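Local coordinates for niemann-Pick type C2 protein (Camponotus japonicus, PDB 3WEB) that binds oleic acid inside an immunoglobulin-like beta-sandwich and probably serves as a lipid carrier in the chemical communication of worker ants, at residues A[16-21]-A[26-31]; A[79-84]-A[89-94]. All blocks are in the same frame, centred on the assembly; numbering follows the deposited sequence.

Contact 1: A[16-21]-A[26-31]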
loop_
_atom_site.group_PDB
_atom_site.type_symbol
_atom_site.label_atom_id
_atom_site.label_comp_id
_atom_site.label_asym_id
_atom_site.label_seq_id
_atom_site.Cartn_x
_atom_site.Cartn_y
_atom_site.Cartn_z
ATOM N N ILE A 16 -9.202 -0.354 -0.768
ATOM C CA ILE A 16 -8.198 0.076 0.202
ATOM C C ILE A 16 -8.917 0.764 1.350
ATOM O O ILE A 16 -9.777 1.607 1.112
ATOM C CB ILE A 16 -7.195 1.081 -0.410
ATOM C CG1 ILE A 16 -6.696 0.613 -1.787
ATOM C CG2 ILE A 16 -6.046 1.369 0.553
ATOM C CD1 ILE A 16 -5.843 -0.641 -1.775
ATOM N N ILE A 17 -8.582 0.390 2.585
ATOM C CA ILE A 17 -9.114 1.067 3.766
ATOM C C ILE A 17 -7.953 1.544 4.625
ATOM O O ILE A 17 -7.074 0.762 4.976
ATOM C CB ILE A 17 -10.032 0.160 4.615
ATOM C CG1 ILE A 17 -11.172 -0.403 3.766
ATOM C CG2 ILE A 17 -10.569 0.906 5.832
ATOM C CD1 ILE A 17 -11.911 -1.560 4.416
ATOM N N ILE A 18 -7.955 2.833 4.940
ATOM C CA ILE A 18 -6.980 3.405 5.861
ATOM C C ILE A 18 -7.774 3.975 7.030
ATOM O O ILE A 18 -8.647 4.816 6.831
ATOM C CB ILE A 18 -6.105 4.484 5.197
ATOM C CG1 ILE A 18 -5.337 3.888 4.006
ATOM C CG2 ILE A 18 -5.125 5.066 6.216
ATOM C CD1 ILE A 18 -4.518 4.895 3.219
ATOM N N SER A 19 -7.456 3.513 8.235
ATOM C CA SER A 19 -8.263 3.788 9.435
ATOM C C SER A 19 -8.450 5.264 9.747
ATOM O O SER A 19 -9.479 5.650 10.294
ATOM C CB SER A 19 -7.672 3.079 10.660
ATOM O OG SER A 19 -6.374 3.565 10.947
ATOM N N SER A 20 -7.467 6.087 9.388
ATOM C CA SER A 20 -7.480 7.500 9.759
ATOM C C SER A 20 -8.219 8.392 8.761
ATOM O O SER A 20 -8.417 9.581 9.022
ATOM C CB SER A 20 -6.042 8.001 9.930
ATOM O OG SER A 20 -5.296 7.777 8.747
ATOM N N CYS A 21 -8.626 7.843 7.619
ATOM C CA CYS A 21 -9.258 8.671 6.603
ATOM C C CYS A 21 -10.380 7.976 5.858
ATOM O O CYS A 21 -10.484 6.751 5.875
ATOM C CB CYS A 21 -8.221 9.186 5.601
ATOM S SG CYS A 21 -7.608 7.948 4.433
ATOM N N GLU A 26 -10.863 15.284 0.641
ATOM C CA GLU A 26 -9.975 15.749 -0.425
ATOM C C GLU A 26 -8.625 15.015 -0.424
ATOM O O GLU A 26 -8.096 14.682 -1.482
ATOM C CB GLU A 26 -9.764 17.259 -0.335
ATOM C CG GLU A 26 -9.009 17.846 -1.515
ATOM C CD GLU A 26 -8.650 19.300 -1.305
ATOM O OE1 GLU A 26 -8.276 19.664 -0.168
ATOM O OE2 GLU A 26 -8.739 20.075 -2.279
ATOM N N LYS A 27 -8.084 14.776 0.770
ATOM C CA LYS A 27 -6.834 14.031 0.943
ATOM C C LYS A 27 -7.009 13.042 2.089
ATOM O O LYS A 27 -7.842 13.264 2.969
ATOM C CB LYS A 27 -5.679 14.989 1.265
ATOM C CG LYS A 27 -5.345 15.976 0.152
ATOM C CD LYS A 27 -4.226 16.929 0.553
ATOM C CE LYS A 27 -4.124 18.107 -0.405
ATOM N NZ LYS A 27 -3.893 17.675 -1.815
ATOM N N CYS A 28 -6.253 11.948 2.079
ATOM C CA CYS A 28 -6.281 11.005 3.203
ATOM C C CYS A 28 -5.526 11.574 4.400
ATOM O O CYS A 28 -4.305 11.706 4.343
ATOM C CB CYS A 28 -5.685 9.650 2.812
ATOM S SG CYS A 28 -5.633 8.453 4.168
ATOM N N SER A 29 -6.256 11.919 5.465
ATOM C CA SER A 29 -5.648 12.344 6.730
ATOM C C SER A 29 -4.871 11.197 7.366
ATOM O O SER A 29 -5.400 10.100 7.527
ATOM C CB SER A 29 -6.715 12.831 7.723
ATOM O OG SER A 29 -7.469 13.905 7.190
ATOM N N ILE A 30 -3.612 11.466 7.706
ATOM C CA ILE A 30 -2.748 10.541 8.431
ATOM C C ILE A 30 -2.365 11.256 9.717
ATOM O O ILE A 30 -1.665 12.271 9.687
ATOM C CB ILE A 30 -1.487 10.171 7.603
ATOM C CG1 ILE A 30 -1.885 9.522 6.265
ATOM C CG2 ILE A 30 -0.516 9.307 8.408
ATOM C CD1 ILE A 30 -2.419 8.106 6.359
ATOM N N ILE A 31 -2.858 10.741 10.837
ATOM C CA ILE A 31 -2.683 11.404 12.131
ATOM C C ILE A 31 -1.376 10.954 12.774
ATOM O O ILE A 31 -1.152 9.759 12.962
ATOM C CB ILE A 31 -3.860 11.117 13.098
ATOM C CG1 ILE A 31 -5.226 11.196 12.385
ATOM C CG2 ILE A 31 -3.788 12.020 14.326
ATOM C CD1 ILE A 31 -5.623 12.564 11.854
#
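C21 and C28 are joined by a disulfide that closes a short loop between two strands of the immunoglobulin-like beta-sandwich of the ML domain, strand 11-18 and strand 28-30. The bond, 2.1 Å from C21 SG to C28 SG, has a chi3 of -88°, close to the 90° magnitude an unstrained disulfide prefers. Its two ends are built differently: C28 sends SG out anti to its backbone N, whereas C21 holds SG between its own N and carbonyl carbon (chi1 74°). C21 lies there because a type I turn from I18 to C21, closed by C21 N bonding I18 O, bends the chain back toward 26-31.

S20, within that turn, makes the one hydrogen bond between the segments. Its OG gives a proton to S29 O at 2.6 Å, lying in the carbonyl plane with a C=O...donor angle of 146°. An alanine at S20 would remove this donor and would probably leave S29 O without its mate from the turn, with the disulfide then the one strong tie left across the contact. The side chain of S29 has other partners, E25 and K132.

The apolar side of the contact faces the ligand. I18 lays CD1 against the sulfur of C28, and its CG2 branch meets CD1 of I30 at 4.1 Å, the two side chains crossing obliquely. I30 starts out pointing away from 16-21, but its CD1 end returns toward it. Both isoleucines touch the bound oleic acid, so this pair forms part of the lipid pocket, while F127 of strand 121-131 packs on I18 and C28. The same methyl, I30 CD1, also lies 3.8 Å from S20 OG.

Contact 2: A[79-84]-A[89-94]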
loop_
_atom_site.group_PDB
_atom_site.type_symbol
_atom_site.label_atom_id
_atom_site.label_comp_id
_atom_site.label_asym_id
_atom_site.label_seq_id
_atom_site.Cartn_x
_atom_site.Cartn_y
_atom_site.Cartn_z
ATOM N N SER A 79 0.744 -9.831 8.469
ATOM C CA SER A 79 0.160 -9.329 7.217
ATOM C C SER A 79 -1.183 -9.972 6.857
ATOM O O SER A 79 -1.974 -9.395 6.113
ATOM C CB SER A 79 1.127 -9.522 6.052
ATOM O OG SER A 79 1.138 -10.886 5.665
ATOM N N GLY A 80 -1.415 -11.180 7.351
ATOM C CA GLY A 80 -2.619 -11.932 7.008
ATOM C C GLY A 80 -2.548 -12.608 5.649
ATOM O O GLY A 80 -3.533 -13.215 5.198
ATOM N N VAL A 81 -1.391 -12.497 4.996
ATOM C CA VAL A 81 -1.190 -13.049 3.657
ATOM C C VAL A 81 -0.122 -14.140 3.690
ATOM O O VAL A 81 1.002 -13.906 4.135
ATOM C CB VAL A 81 -0.765 -11.961 2.641
ATOM C CG1 VAL A 81 -0.610 -12.557 1.245
ATOM C CG2 VAL A 81 -1.776 -10.835 2.602
ATOM N N LYS A 82 -0.478 -15.325 3.212
ATOM C CA LYS A 82 0.477 -16.427 3.121
ATOM C C LYS A 82 0.713 -16.805 1.666
ATOM O O LYS A 82 -0.227 -17.072 0.919
ATOM C CB LYS A 82 -0.002 -17.653 3.906
ATOM C CG LYS A 82 -0.071 -17.485 5.423
ATOM C CD LYS A 82 -0.124 -18.856 6.097
ATOM C CE LYS A 82 -0.666 -18.777 7.517
ATOM N NZ LYS A 82 -2.134 -18.512 7.523
ATOM N N CYS A 83 1.982 -16.823 1.272
ATOM C CA CYS A 83 2.397 -17.291 -0.045
ATOM C C CYS A 83 2.454 -18.829 -0.081
ATOM O O CYS A 83 2.623 -19.461 0.959
ATOM C CB CYS A 83 3.774 -16.712 -0.378
ATOM S SG CYS A 83 3.742 -15.051 -1.100
ATOM N N PRO A 84 2.307 -19.436 -1.274
ATOM C CA PRO A 84 2.080 -18.789 -2.570
ATOM C C PRO A 84 0.651 -18.267 -2.734
ATOM O O PRO A 84 -0.292 -18.827 -2.166
ATOM C CB PRO A 84 2.372 -19.910 -3.572
ATOM C CG PRO A 84 2.035 -21.162 -2.843
ATOM C CD PRO A 84 2.392 -20.908 -1.403
ATOM N N VAL A 89 -7.736 -15.490 -6.914
ATOM C CA VAL A 89 -8.347 -15.528 -5.588
ATOM C C VAL A 89 -8.097 -14.196 -4.898
ATOM O O VAL A 89 -6.947 -13.773 -4.760
ATOM C CB VAL A 89 -7.800 -16.706 -4.743
ATOM C CG1 VAL A 89 -8.352 -16.670 -3.325
ATOM C CG2 VAL A 89 -8.155 -18.040 -5.393
ATOM N N GLU A 90 -9.175 -13.525 -4.494
ATOM C CA GLU A 90 -9.034 -12.283 -3.743
ATOM C C GLU A 90 -8.627 -12.570 -2.314
ATOM O O GLU A 90 -9.185 -13.452 -1.663
ATOM C CB GLU A 90 -10.316 -11.453 -3.762
ATOM C CG GLU A 90 -10.087 -10.043 -3.220
ATOM C CD GLU A 90 -11.279 -9.133 -3.407
ATOM O OE1 GLU A 90 -12.396 -9.529 -3.023
ATOM O OE2 GLU A 90 -11.098 -8.020 -3.934
ATOM N N ILE A 91 -7.638 -11.815 -1.843
ATOM C CA ILE A 91 -7.122 -11.924 -0.482
ATOM C C ILE A 91 -6.962 -10.525 0.101
ATOM O O ILE A 91 -7.096 -9.534 -0.617
ATOM C CB ILE A 91 -5.779 -12.684 -0.440
ATOM C CG1 ILE A 91 -4.799 -12.079 -1.460
ATOM C CG2 ILE A 91 -6.013 -14.167 -0.721
ATOM C CD1 ILE A 91 -3.410 -12.677 -1.426
ATOM N N GLU A 92 -6.685 -10.457 1.398
ATOM C CA GLU A 92 -6.585 -9.185 2.090
ATOM C C GLU A 92 -5.280 -9.064 2.860
ATOM O O GLU A 92 -4.925 -9.932 3.665
ATOM C CB GLU A 92 -7.768 -8.997 3.033
ATOM C CG GLU A 92 -7.680 -7.714 3.841
ATOM C CD GLU A 92 -8.826 -7.588 4.810
ATOM O OE1 GLU A 92 -9.039 -8.523 5.604
ATOM O OE2 GLU A 92 -9.516 -6.556 4.751
ATOM N N TYR A 93 -4.565 -7.981 2.575
ATOM C CA TYR A 93 -3.392 -7.575 3.331
ATOM C C TYR A 93 -3.772 -6.611 4.450
ATOM O O TYR A 93 -4.625 -5.736 4.262
ATOM C CB TYR A 93 -2.417 -6.891 2.394
ATOM C CG TYR A 93 -1.246 -6.210 3.069
ATOM C CD1 TYR A 93 -0.186 -6.955 3.568
ATOM C CD2 TYR A 93 -1.192 -4.823 3.183
ATOM C CE1 TYR A 93 0.902 -6.339 4.167
ATOM C CE2 TYR A 93 -0.103 -4.199 3.778
ATOM C CZ TYR A 93 0.934 -4.962 4.270
ATOM O OH TYR A 93 2.023 -4.344 4.842
ATOM N N LYS A 94 -3.140 -6.802 5.608
ATOM C CA LYS A 94 -3.307 -5.929 6.772
ATOM C C LYS A 94 -1.963 -5.470 7.341
ATOM O O LYS A 94 -1.010 -6.247 7.433
ATOM C CB LYS A 94 -4.123 -6.636 7.859
ATOM C CG LYS A 94 -5.574 -6.902 7.465
ATOM C CD LYS A 94 -6.432 -7.372 8.634
ATOM C CE LYS A 94 -6.799 -8.851 8.524
ATOM N NZ LYS A 94 -5.646 -9.785 8.689
#
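V81 turns CG1 anti to its backbone N (chi1 -178°), which sends its two methyls to different parts of segment 89-94. I91 meets it with CG1 set between its own N and carbonyl carbon (chi1 51°), and the two side chains cross at about a right angle, V81 CG1 lying 3.9 Å from I91 CD1. The other methyl, V81 CG2, rests 3.4 Å from the carbonyl oxygen E92 O and reaches the Y93 ring at its edge, near the ring plane.

S79 completes the contact through its backbone. Its carbonyl oxygen accepts from K94 N at 2.9 Å, with an N-H...O angle of 157°. A CA-H...O contact runs alongside, S79 CA to K94 O at 3.3 Å, so both backbone polar groups of K94 face the same residue. The S79 side chain meets the Y93 ring obliquely, CB lying 3.7 Å from CE1. Its hydroxyl turns back into the loop as an ST turn, S79 OG accepting from V81 N at 3.1 Å, which is consistent with a fixed bend at S79-V81. The proton of the same OG can go to the carbonyl of I73 or of D76.

The loop thus meets strand 91-99, an outermost strand of the three-stranded antiparallel sheet, through residues 79-81. Strand 34-44 pairs with 91-99 and packs F42 on I91 and Y93; F114 of strand 107-116 meets the Y93 ring edge-to-face, and the C74-C83 disulfide ties the loop to itself.

From the N terminus, the chain runs up strand 11-18, turns, and closes contact 1 at strand 28-30, with four residues between the segments. It then passes through strands 34-44, 51-59 and 62-66 before the long loop whose segment 79-84 folds onto 89-94, again after four residues. The two closures are therefore in series, neither nested nor crossed, with centres 21 Å apart and nearest atoms about 6 Å apart. Contact 1 joins the three-stranded sheet to the mixed sheet, through 11-18 and 28-30; contact 2 lays a loop against 91-99, at the other edge of the three-stranded sheet, with strand 34-44 between 11-18 and 91-99.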